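Local atomic coordinates of polysaccharide deacetylase (Bacillus anthracis, PDB entry 2J13), a protein that probably removes acetyl groups from peptidoglycan as a zinc-binding family 4 carbohydrate esterase, a hydrolase acting on linear amides of the bacterial cell wall. Residues Thr89-Tyr92 against Ile93-Lys97; Val157-Glu160 against Arg161-Ala164; Phe235-Leu238 against Asp239-Val242. One frame throughout, in Å; residues are numbered along the deposited sequence. Where two conformers were deposited one is given.

Contact 1: residues Thr89-Tyr92 against Ile93-Lys97; sequences TGHY and IKTQK. With ZN (zinc ion), chain E.
Helix 90-95, which follows strand 84-88 of the central parallel sheet in this NodB-type fold, is capped by Thr89 and ends before Gln96, the N-cap position of helix 97-105. Ile93 N donates to Thr89 O at 3.0 Å, and the threonine hydroxyl caps the amide before it, Tyr92 N donating to Thr89 OG1 at 3.3 Å. Gly90 O receives Lys94 N. At His91 O two donors converge from opposite faces of the carbonyl plane: Thr95 N at 3.1 Å and Thr95 OG1 at 2.7 Å. Because OG1 lies between backbone N and carbonyl carbon (chi1 63°), the methyl rests over one face of the imidazole, offset toward its rim, with Thr95 CG2 3.9 Å from His91 CE1. On Tyr92 the aliphatic part of Gln96 serves likewise, CG sitting 4.1 Å from the Tyr92 ring centroid, above its centre. The Tyr92 hydroxyl binds Glu66, while Ile93 packs inward on helix 125-143. His91 ND1 binds a zinc ion at 1.9 Å, a water being another ligand. Metal bond and threonine methyl would restrain the imidazole's rotation, and the metal, by drawing electron density through ND1, would probably make the N-H at NE2 more acidic.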
ATOM      1  N   THR A  89       6.987   7.202  -0.986  1.00 19.23           N
ATOM      2  CA  THR A  89       8.359   7.170  -1.492  1.00 20.44           C
ATOM      3  C   THR A  89       9.266   8.154  -0.723  1.00 22.57           C
ATOM      4  O   THR A  89       8.803   8.978   0.047  1.00 22.90           O
ATOM      5  CB  THR A  89       8.411   7.548  -2.964  1.00 21.50           C
ATOM      6  OG1 THR A  89       8.027   8.923  -3.146  1.00 22.34           O
ATOM      7  CG2 THR A  89       7.521   6.608  -3.828  1.00 20.68           C
ATOM      8  N   GLY A  90      10.560   8.099  -0.986  1.00 24.63           N
ATOM      9  CA  GLY A  90      11.509   9.067  -0.401  1.00 25.99           C
ATOM     10  C   GLY A  90      11.281  10.507  -0.831  1.00 27.68           C
ATOM     11  O   GLY A  90      11.396  11.428  -0.001  1.00 29.69           O
ATOM     12  N   HIS A  91      10.928  10.723  -2.097  1.00 28.74           N
ATOM     13  CA  HIS A  91      10.614  12.053  -2.600  1.00 30.18           C
ATOM     14  C   HIS A  91       9.426  12.623  -1.860  1.00 29.70           C
ATOM     15  O   HIS A  91       9.411  13.775  -1.453  1.00 30.00           O
ATOM     16  CB  HIS A  91      10.298  12.003  -4.098  1.00 32.01           C
ATOM     17  CG  HIS A  91       9.844  13.314  -4.683  1.00 36.33           C
ATOM     18  ND1 HIS A  91      10.720  14.333  -5.007  1.00 39.39           N
ATOM     19  CD2 HIS A  91       8.613  13.758  -5.027  1.00 38.21           C
ATOM     20  CE1 HIS A  91      10.046  15.350  -5.509  1.00 40.62           C
ATOM     21  NE2 HIS A  91       8.766  15.028  -5.536  1.00 41.10           N
ATOM     22  N   TYR A  92       8.430  11.779  -1.638  1.00 27.51           N
ATOM     23  CA  TYR A  92       7.260  12.213  -0.904  1.00 27.25           C
ATOM     24  C   TYR A  92       7.632  12.578   0.540  1.00 27.10           C
ATOM     25  O   TYR A  92       7.261  13.647   1.024  1.00 28.21           O
ATOM     26  CB  TYR A  92       6.185  11.128  -0.936  1.00 26.03           C
ATOM     27  CG  TYR A  92       4.833  11.667  -0.556  1.00 25.93           C
ATOM     28  CD1 TYR A  92       4.444  11.699   0.759  1.00 23.72           C
ATOM     29  CD2 TYR A  92       3.972  12.154  -1.508  1.00 25.99           C
ATOM     30  CE1 TYR A  92       3.228  12.221   1.125  1.00 26.52           C
ATOM     31  CE2 TYR A  92       2.754  12.692  -1.157  1.00 27.75           C
ATOM     32  CZ  TYR A  92       2.385  12.699   0.168  1.00 26.73           C
ATOM     33  OH  TYR A  92       1.188  13.234   0.572  1.00 28.96           O
ATOM     34  N   ILE A  93       8.367  11.706   1.239  1.00 26.77           N
ATOM     35  CA  ILE A  93       8.778  11.975   2.627  1.00 27.99           C
ATOM     36  C   ILE A  93       9.545  13.298   2.747  1.00 29.29           C
ATOM     37  O   ILE A  93       9.267  14.099   3.648  1.00 29.50           O
ATOM     38  CB  ILE A  93       9.666  10.850   3.218  1.00 28.25           C
ATOM     39  CG1 ILE A  93       8.887   9.541   3.395  1.00 28.43           C
ATOM     40  CG2 ILE A  93      10.225  11.259   4.596  1.00 29.46           C
ATOM     41  CD1 ILE A  93       9.802   8.295   3.602  1.00 28.27           C
ATOM     42  N   LYS A  94      10.489  13.524   1.846  1.00 30.43           N
ATOM     43  CA  LYS A  94      11.347  14.720   1.934  1.00 31.94           C
ATOM     44  C   LYS A  94      10.567  16.006   1.653  1.00 32.60           C
ATOM     45  O   LYS A  94      10.888  17.075   2.221  1.00 34.26           O
ATOM     46  CB  LYS A  94      12.511  14.593   0.960  1.00 32.77           C
ATOM     47  CG  LYS A  94      13.487  13.463   1.299  1.00 36.06           C
ATOM     48  CD  LYS A  94      14.452  13.769   2.451  1.00 41.07           C
ATOM     49  CE  LYS A  94      15.513  14.762   2.031  1.00 43.24           C
ATOM     50  NZ  LYS A  94      16.589  14.934   3.049  1.00 46.60           N
ATOM     51  N   THR A  95       9.580  15.925   0.766  1.00 31.29           N
ATOM     52  CA  THR A  95       8.859  17.107   0.288  1.00 31.26           C
ATOM     53  C   THR A  95       7.513  17.349   0.968  1.00 30.96           C
ATOM     54  O   THR A  95       6.926  18.430   0.796  1.00 30.79           O
ATOM     55  CB  THR A  95       8.664  17.077  -1.238  1.00 31.78           C
ATOM     56  OG1 THR A  95       7.841  15.959  -1.647  1.00 32.04           O
ATOM     57  CG2 THR A  95      10.030  17.032  -1.952  1.00 31.63           C
ATOM     58  N   GLN A  96       7.021  16.378   1.739  1.00 30.10           N
ATOM     59  CA  GLN A  96       5.690  16.495   2.360  1.00 29.91           C
ATOM     60  C   GLN A  96       5.687  16.028   3.820  1.00 29.78           C
ATOM     61  O   GLN A  96       4.794  15.286   4.253  1.00 28.90           O
ATOM     62  CB  GLN A  96       4.640  15.729   1.529  1.00 30.19           C
ATOM     63  CG  GLN A  96       4.585  16.116   0.063  1.00 31.00           C
ATOM     64  CD  GLN A  96       4.065  17.536  -0.205  1.00 31.52           C
ATOM     65  OE1 GLN A  96       3.406  18.144   0.648  1.00 33.21           O
ATOM     66  NE2 GLN A  96       4.327  18.051  -1.417  1.00 33.69           N
ATOM     67  N   LYS A  97       6.654  16.506   4.616  1.00 29.71           N
ATOM     68  CA  LYS A  97       6.765  16.046   5.995  0.50 30.66           C
ATOM     69  C   LYS A  97       5.489  16.292   6.797  1.00 30.34           C
ATOM     70  O   LYS A  97       5.129  15.480   7.623  1.00 29.98           O
ATOM     71  CB  LYS A  97       7.981  16.639   6.728  0.50 30.95           C
ATOM     72  CG  LYS A  97       8.667  15.610   7.631  0.50 31.95           C
ATOM     73  CD  LYS A  97       9.475  16.227   8.775  0.50 32.31           C
ATOM     74  CE  LYS A  97      10.814  16.756   8.308  0.50 34.40           C
ATOM     75  NZ  LYS A  97      11.720  15.725   7.747  0.50 35.28           N
TER
HETATM   76 ZN    ZN E1239      12.571  14.282  -5.065  1.00 57.55          ZN
HETATM   77  O   HOH W   1      13.653  15.369  -3.343  1.00 64.53           O

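Contact 2: residues Val157-Glu160 against Arg161-Ala164; sequences VFSE and RTLA
Arg161 meets Ser159 at the start of helix 160-168, its CB 3.6 Å from Ser159 OG, while its extended chain runs outward to a salt bridge with Asp125. The next residue, Thr162, completes a capping box with Ser159, the N-cap. Thr162 N donates to Ser159 OG at 3.2 Å, and Ser159 N returns the favour with a nearly straight bond (174°) to Thr162 OG1 at 2.9 Å. Small hydroxyl side chains suit both places: with chi1 62° in Ser159 and 67° in Thr162, each oxygen folds back over its own backbone and can face the other's amide. Thr162 OG1 also meets a water at 2.7 Å, and that water donates to Val157 O, so the hydroxyl links the cap to the preceding strand. Leu163 closes the first turn, its N bonding Ser159 O at 3.1 Å. Its branched end reaches back to Phe158: Leu163 CD1 lies 3.4 Å from Phe158 CD2, approaching the ring obliquely, and Leu163 CD2 lies 4.0 Å from Phe158 CB. This pair, one residue before the cap and four after it, is a hydrophobic staple alongside the capping box. Ala164 then carries the helical pattern on, its N 3.0 Å from Glu160 O, and its small methyl suits a buried place where Tyr13 and Asn44 pack on it. Strand 157-158 pairs antiparallel with 18-19, and Phe158 meets the rings of His18, Tyr37 and Phe175. Leu40 of helix 35-43 touches Phe158, Glu160 and Leu163, so strand end and helix start are packed together against that helix.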
ATOM      1  N   VAL A 157       5.384  -3.901 -10.159  1.00 22.04           N
ATOM      2  CA  VAL A 157       6.325  -4.769 -10.867  1.00 23.38           C
ATOM      3  C   VAL A 157       7.086  -5.639  -9.873  1.00 22.98           C
ATOM      4  O   VAL A 157       7.644  -5.154  -8.848  1.00 22.33           O
ATOM      5  CB  VAL A 157       7.249  -3.978 -11.783  1.00 23.96           C
ATOM      6  CG1 VAL A 157       8.322  -4.894 -12.429  1.00 26.90           C
ATOM      7  CG2 VAL A 157       6.430  -3.215 -12.859  1.00 25.20           C
ATOM      8  N   PHE A 158       7.156  -6.924 -10.187  1.00 23.51           N
ATOM      9  CA  PHE A 158       7.824  -7.899  -9.335  1.00 23.65           C
ATOM     10  C   PHE A 158       8.367  -9.089 -10.136  1.00 24.61           C
ATOM     11  O   PHE A 158       7.932  -9.329 -11.278  1.00 25.13           O
ATOM     12  CB  PHE A 158       6.905  -8.432  -8.246  1.00 23.63           C
ATOM     13  CG  PHE A 158       5.757  -9.264  -8.771  1.00 24.54           C
ATOM     14  CD1 PHE A 158       4.635  -8.641  -9.307  1.00 25.03           C
ATOM     15  CD2 PHE A 158       5.821 -10.638  -8.736  1.00 26.82           C
ATOM     16  CE1 PHE A 158       3.573  -9.387  -9.817  1.00 25.10           C
ATOM     17  CE2 PHE A 158       4.763 -11.394  -9.239  1.00 25.78           C
ATOM     18  CZ  PHE A 158       3.648 -10.741  -9.773  1.00 24.47           C
ATOM     19  N   SER A 159       9.281  -9.797  -9.492  1.00 24.49           N
ATOM     20  CA  SER A 159       9.696 -11.159  -9.885  1.00 24.76           C
ATOM     21  C   SER A 159       9.701 -12.047  -8.672  1.00 25.19           C
ATOM     22  O   SER A 159       9.547 -11.604  -7.553  1.00 24.10           O
ATOM     23  CB  SER A 159      11.082 -11.116 -10.522  1.00 25.10           C
ATOM     24  OG  SER A 159      12.029 -10.644  -9.569  1.00 25.46           O
ATOM     25  N   GLU A 160       9.882 -13.346  -8.862  1.00 26.01           N
ATOM     26  CA  GLU A 160      10.130 -14.219  -7.739  1.00 27.43           C
ATOM     27  C   GLU A 160      11.260 -13.699  -6.848  1.00 26.13           C
ATOM     28  O   GLU A 160      11.163 -13.729  -5.612  1.00 25.87           O
ATOM     29  CB  GLU A 160      10.464 -15.643  -8.224  1.00 28.11           C
ATOM     30  CG  GLU A 160      10.383 -16.629  -7.097  1.00 30.74           C
ATOM     31  CD  GLU A 160      10.890 -18.030  -7.446  1.00 32.33           C
ATOM     32  OE1 GLU A 160      11.670 -18.199  -8.419  1.00 37.75           O
ATOM     33  OE2 GLU A 160      10.495 -18.950  -6.688  1.00 39.15           O
ATOM     34  N   ARG A 161      12.340 -13.246  -7.472  1.00 26.35           N
ATOM     35  CA  ARG A 161      13.491 -12.740  -6.720  1.00 26.32           C
ATOM     36  C   ARG A 161      13.129 -11.548  -5.837  1.00 25.80           C
ATOM     37  O   ARG A 161      13.451 -11.541  -4.650  1.00 25.41           O
ATOM     38  CB  ARG A 161      14.622 -12.352  -7.651  1.00 27.28           C
ATOM     39  CG  ARG A 161      15.912 -12.062  -6.883  1.00 29.71           C
ATOM     40  CD  ARG A 161      16.870 -11.280  -7.670  1.00 30.64           C
ATOM     41  NE  ARG A 161      18.176 -11.347  -7.028  1.00 31.68           N
ATOM     42  CZ  ARG A 161      18.977 -12.397  -7.129  1.00 31.41           C
ATOM     43  NH1 ARG A 161      18.607 -13.449  -7.859  1.00 32.68           N
ATOM     44  NH2 ARG A 161      20.138 -12.398  -6.487  1.00 32.00           N
ATOM     45  N   THR A 162      12.442 -10.572  -6.409  1.00 24.97           N
ATOM     46  CA  THR A 162      12.159  -9.320  -5.661  1.00 24.40           C
ATOM     47  C   THR A 162      11.177  -9.576  -4.510  1.00 23.68           C
ATOM     48  O   THR A 162      11.303  -8.987  -3.433  1.00 23.11           O
ATOM     49  CB  THR A 162      11.684  -8.165  -6.568  1.00 23.82           C
ATOM     50  OG1 THR A 162      10.395  -8.454  -7.128  1.00 23.87           O
ATOM     51  CG2 THR A 162      12.662  -7.864  -7.683  1.00 25.48           C
ATOM     52  N   LEU A 163      10.172 -10.431  -4.735  1.00 22.90           N
ATOM     53  CA  LEU A 163       9.275 -10.867  -3.680  1.00 23.30           C
ATOM     54  C   LEU A 163      10.026 -11.538  -2.559  1.00 23.11           C
ATOM     55  O   LEU A 163       9.866 -11.203  -1.389  1.00 24.29           O
ATOM     56  CB  LEU A 163       8.204 -11.820  -4.251  1.00 23.29           C
ATOM     57  CG  LEU A 163       7.247 -11.233  -5.249  1.00 23.82           C
ATOM     58  CD1 LEU A 163       6.350 -12.342  -5.860  1.00 24.04           C
ATOM     59  CD2 LEU A 163       6.376 -10.102  -4.613  1.00 25.09           C
ATOM     60  N   ALA A 164      10.905 -12.475  -2.901  1.00 23.66           N
ATOM     61  CA  ALA A 164      11.636 -13.212  -1.890  1.00 24.58           C
ATOM     62  C   ALA A 164      12.633 -12.320  -1.108  1.00 24.87           C
ATOM     63  O   ALA A 164      12.753 -12.455   0.084  1.00 25.43           O
ATOM     64  CB  ALA A 164      12.342 -14.429  -2.519  1.00 24.62           C
TER
HETATM   65  O   HOH W   2       8.720  -6.610  -6.202  1.00 24.84           O

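Contact 3: residues Phe235-Leu238 against Asp239-Val242; sequences FKSL and DDLV
Ser237 and Asp240 exchange hydrogen bonds in a capping box that starts helix 238-243 after strand 234-236. Ser237 N donates to Asp240 OD2 at 2.8 Å and almost straight (174°), meeting the oxygen on its anti side and 27° out of the carboxylate plane. In return Asp240 N donates to Ser237 OG at 3.0 Å. Serine suits the N-cap because OG, held between backbone N and carbonyl carbon (chi1 79°), can turn toward the open amides of the first turn. The backbone then takes over, Leu241 N reaching Ser237 O at 3.0 Å and Val242 N reaching Leu238 O at 3.1 Å. Lys236 lies across the aspartate at about a right angle, its CB 3.5 Å from Asp240 OD2, but its bent chain carries NZ to a salt bridge with Asp56, a zinc ligand. Asp239 OD1 is hydrogen-bonded to the hydroxyl of Tyr150. On the apolar side Leu238 CD2 and Leu241 CD1 are 4.4 Å apart, a loose touch; Leu238 packs on Thr85, Phe87 and Val174, and Leu241 on Tyr58. Two acidic side chains in the first turn would be favoured by the helix dipole, and the amide donor at OD2 probably further stabilises the charged form of Asp240.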
ATOM      1  N   PHE A 235     -14.441  -1.107   7.130  1.00 26.21           N
ATOM      2  CA  PHE A 235     -13.106  -0.670   6.707  1.00 25.69           C
ATOM      3  C   PHE A 235     -12.097  -0.919   7.808  1.00 26.14           C
ATOM      4  O   PHE A 235     -12.224  -0.370   8.923  1.00 27.48           O
ATOM      5  CB  PHE A 235     -13.127   0.813   6.371  1.00 26.32           C
ATOM      6  CG  PHE A 235     -13.843   1.135   5.108  1.00 26.67           C
ATOM      7  CD1 PHE A 235     -15.214   1.397   5.100  1.00 26.06           C
ATOM      8  CD2 PHE A 235     -13.146   1.216   3.927  1.00 25.90           C
ATOM      9  CE1 PHE A 235     -15.864   1.721   3.942  1.00 26.76           C
ATOM     10  CE2 PHE A 235     -13.801   1.540   2.726  1.00 27.45           C
ATOM     11  CZ  PHE A 235     -15.168   1.790   2.743  1.00 27.65           C
ATOM     12  N   LYS A 236     -11.078  -1.701   7.480  1.00 25.31           N
ATOM     13  CA  LYS A 236     -10.100  -2.181   8.427  1.00 26.42           C
ATOM     14  C   LYS A 236      -8.674  -1.830   7.979  1.00 25.57           C
ATOM     15  O   LYS A 236      -8.463  -1.343   6.863  1.00 24.24           O
ATOM     16  CB  LYS A 236     -10.258  -3.695   8.580  1.00 27.36           C
ATOM     17  CG  LYS A 236     -11.661  -4.173   8.986  1.00 30.71           C
ATOM     18  CD  LYS A 236     -11.912  -3.896  10.447  1.00 35.50           C
ATOM     19  CE  LYS A 236     -12.651  -5.010  11.121  1.00 39.49           C
ATOM     20  NZ  LYS A 236     -11.825  -6.250  11.199  1.00 41.44           N
ATOM     21  N   SER A 237      -7.714  -2.070   8.862  1.00 25.92           N
ATOM     22  CA  SER A 237      -6.299  -1.800   8.574  1.00 25.12           C
ATOM     23  C   SER A 237      -5.572  -3.041   8.106  1.00 24.95           C
ATOM     24  O   SER A 237      -6.046  -4.158   8.282  1.00 26.78           O
ATOM     25  CB  SER A 237      -5.590  -1.302   9.821  1.00 26.03           C
ATOM     26  OG  SER A 237      -5.290  -2.408  10.654  1.00 27.05           O
ATOM     27  N   LEU A 238      -4.387  -2.852   7.532  1.00 23.87           N
ATOM     28  CA  LEU A 238      -3.571  -3.986   7.091  1.00 24.31           C
ATOM     29  C   LEU A 238      -3.097  -4.829   8.286  1.00 25.65           C
ATOM     30  O   LEU A 238      -2.927  -6.017   8.146  1.00 27.51           O
ATOM     31  CB  LEU A 238      -2.394  -3.540   6.242  1.00 24.21           C
ATOM     32  CG  LEU A 238      -2.774  -2.930   4.893  1.00 21.75           C
ATOM     33  CD1 LEU A 238      -1.511  -2.605   4.113  1.00 22.94           C
ATOM     34  CD2 LEU A 238      -3.664  -3.883   4.063  1.00 24.04           C
ATOM     35  N   ASP A 239      -2.910  -4.203   9.440  1.00 27.07           N
ATOM     36  CA  ASP A 239      -2.693  -4.958  10.704  1.00 28.79           C
ATOM     37  C   ASP A 239      -3.882  -5.906  10.990  1.00 30.16           C
ATOM     38  O   ASP A 239      -3.702  -7.066  11.426  1.00 31.54           O
ATOM     39  CB  ASP A 239      -2.478  -3.986  11.871  1.00 28.86           C
ATOM     40  CG  ASP A 239      -1.141  -3.202  11.809  1.00 31.15           C
ATOM     41  OD1 ASP A 239      -0.250  -3.447  10.966  1.00 31.19           O
ATOM     42  OD2 ASP A 239      -0.982  -2.295  12.659  1.00 34.91           O
ATOM     43  N   ASP A 240      -5.104  -5.425  10.780  1.00 30.31           N
ATOM     44  CA  ASP A 240      -6.309  -6.247  10.979  1.00 30.98           C
ATOM     45  C   ASP A 240      -6.327  -7.415   9.998  1.00 31.28           C
ATOM     46  O   ASP A 240      -6.706  -8.553  10.350  1.00 32.60           O
ATOM     47  CB  ASP A 240      -7.589  -5.415  10.774  1.00 30.19           C
ATOM     48  CG  ASP A 240      -7.757  -4.303  11.785  1.00 33.28           C
ATOM     49  OD1 ASP A 240      -7.450  -4.544  12.978  1.00 35.79           O
ATOM     50  OD2 ASP A 240      -8.242  -3.186  11.414  1.00 34.22           O
ATOM     51  N   LEU A 241      -5.892  -7.154   8.766  1.00 30.82           N
ATOM     52  CA  LEU A 241      -5.856  -8.162   7.731  1.00 31.71           C
ATOM     53  C   LEU A 241      -4.995  -9.327   8.203  1.00 33.42           C
ATOM     54  O   LEU A 241      -5.426 -10.478   8.155  1.00 32.99           O
ATOM     55  CB  LEU A 241      -5.282  -7.607   6.417  1.00 31.64           C
ATOM     56  CG  LEU A 241      -5.420  -8.575   5.235  1.00 32.18           C
ATOM     57  CD1 LEU A 241      -5.570  -7.855   3.886  1.00 29.91           C
ATOM     58  CD2 LEU A 241      -4.240  -9.561   5.202  1.00 32.96           C
ATOM     59  N   VAL A 242      -3.780  -9.009   8.628  1.00 34.61           N
ATOM     60  CA  VAL A 242      -2.856 -10.042   9.082  1.00 36.58           C
ATOM     61  C   VAL A 242      -3.486 -10.867  10.221  1.00 39.02           C
ATOM     62  O   VAL A 242      -3.422 -12.108  10.207  1.00 38.89           O
ATOM     63  CB  VAL A 242      -1.501  -9.421   9.491  1.00 36.42           C
ATOM     64  CG1 VAL A 242      -0.604 -10.467  10.164  1.00 35.39           C
ATOM     65  CG2 VAL A 242      -0.804  -8.868   8.262  1.00 35.36           C
TER

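Overall arrangement
Following the chain from its N terminus, the three contacts come in series: none nests within or crosses another, and each is a local contact at the start of a helix, with no loop between its segments. Contact 1 turns the chain from sheet strand 84-88 into helix 90-95, close to the zinc ligands His113 and His117. Contact 2 leads from strand 157-158 into helix 160-168. Contact 3 leaves sheet strand 234-236, near the zinc held by Asp56 and His234, for the last helix. Contacts 1 and 3 lie on opposite sides of the chain's centre, their own centres about 25 Å apart. Both adjoin the six-stranded parallel sheet, whereas contact 2 lies on the small 18-19/157-158 sheet.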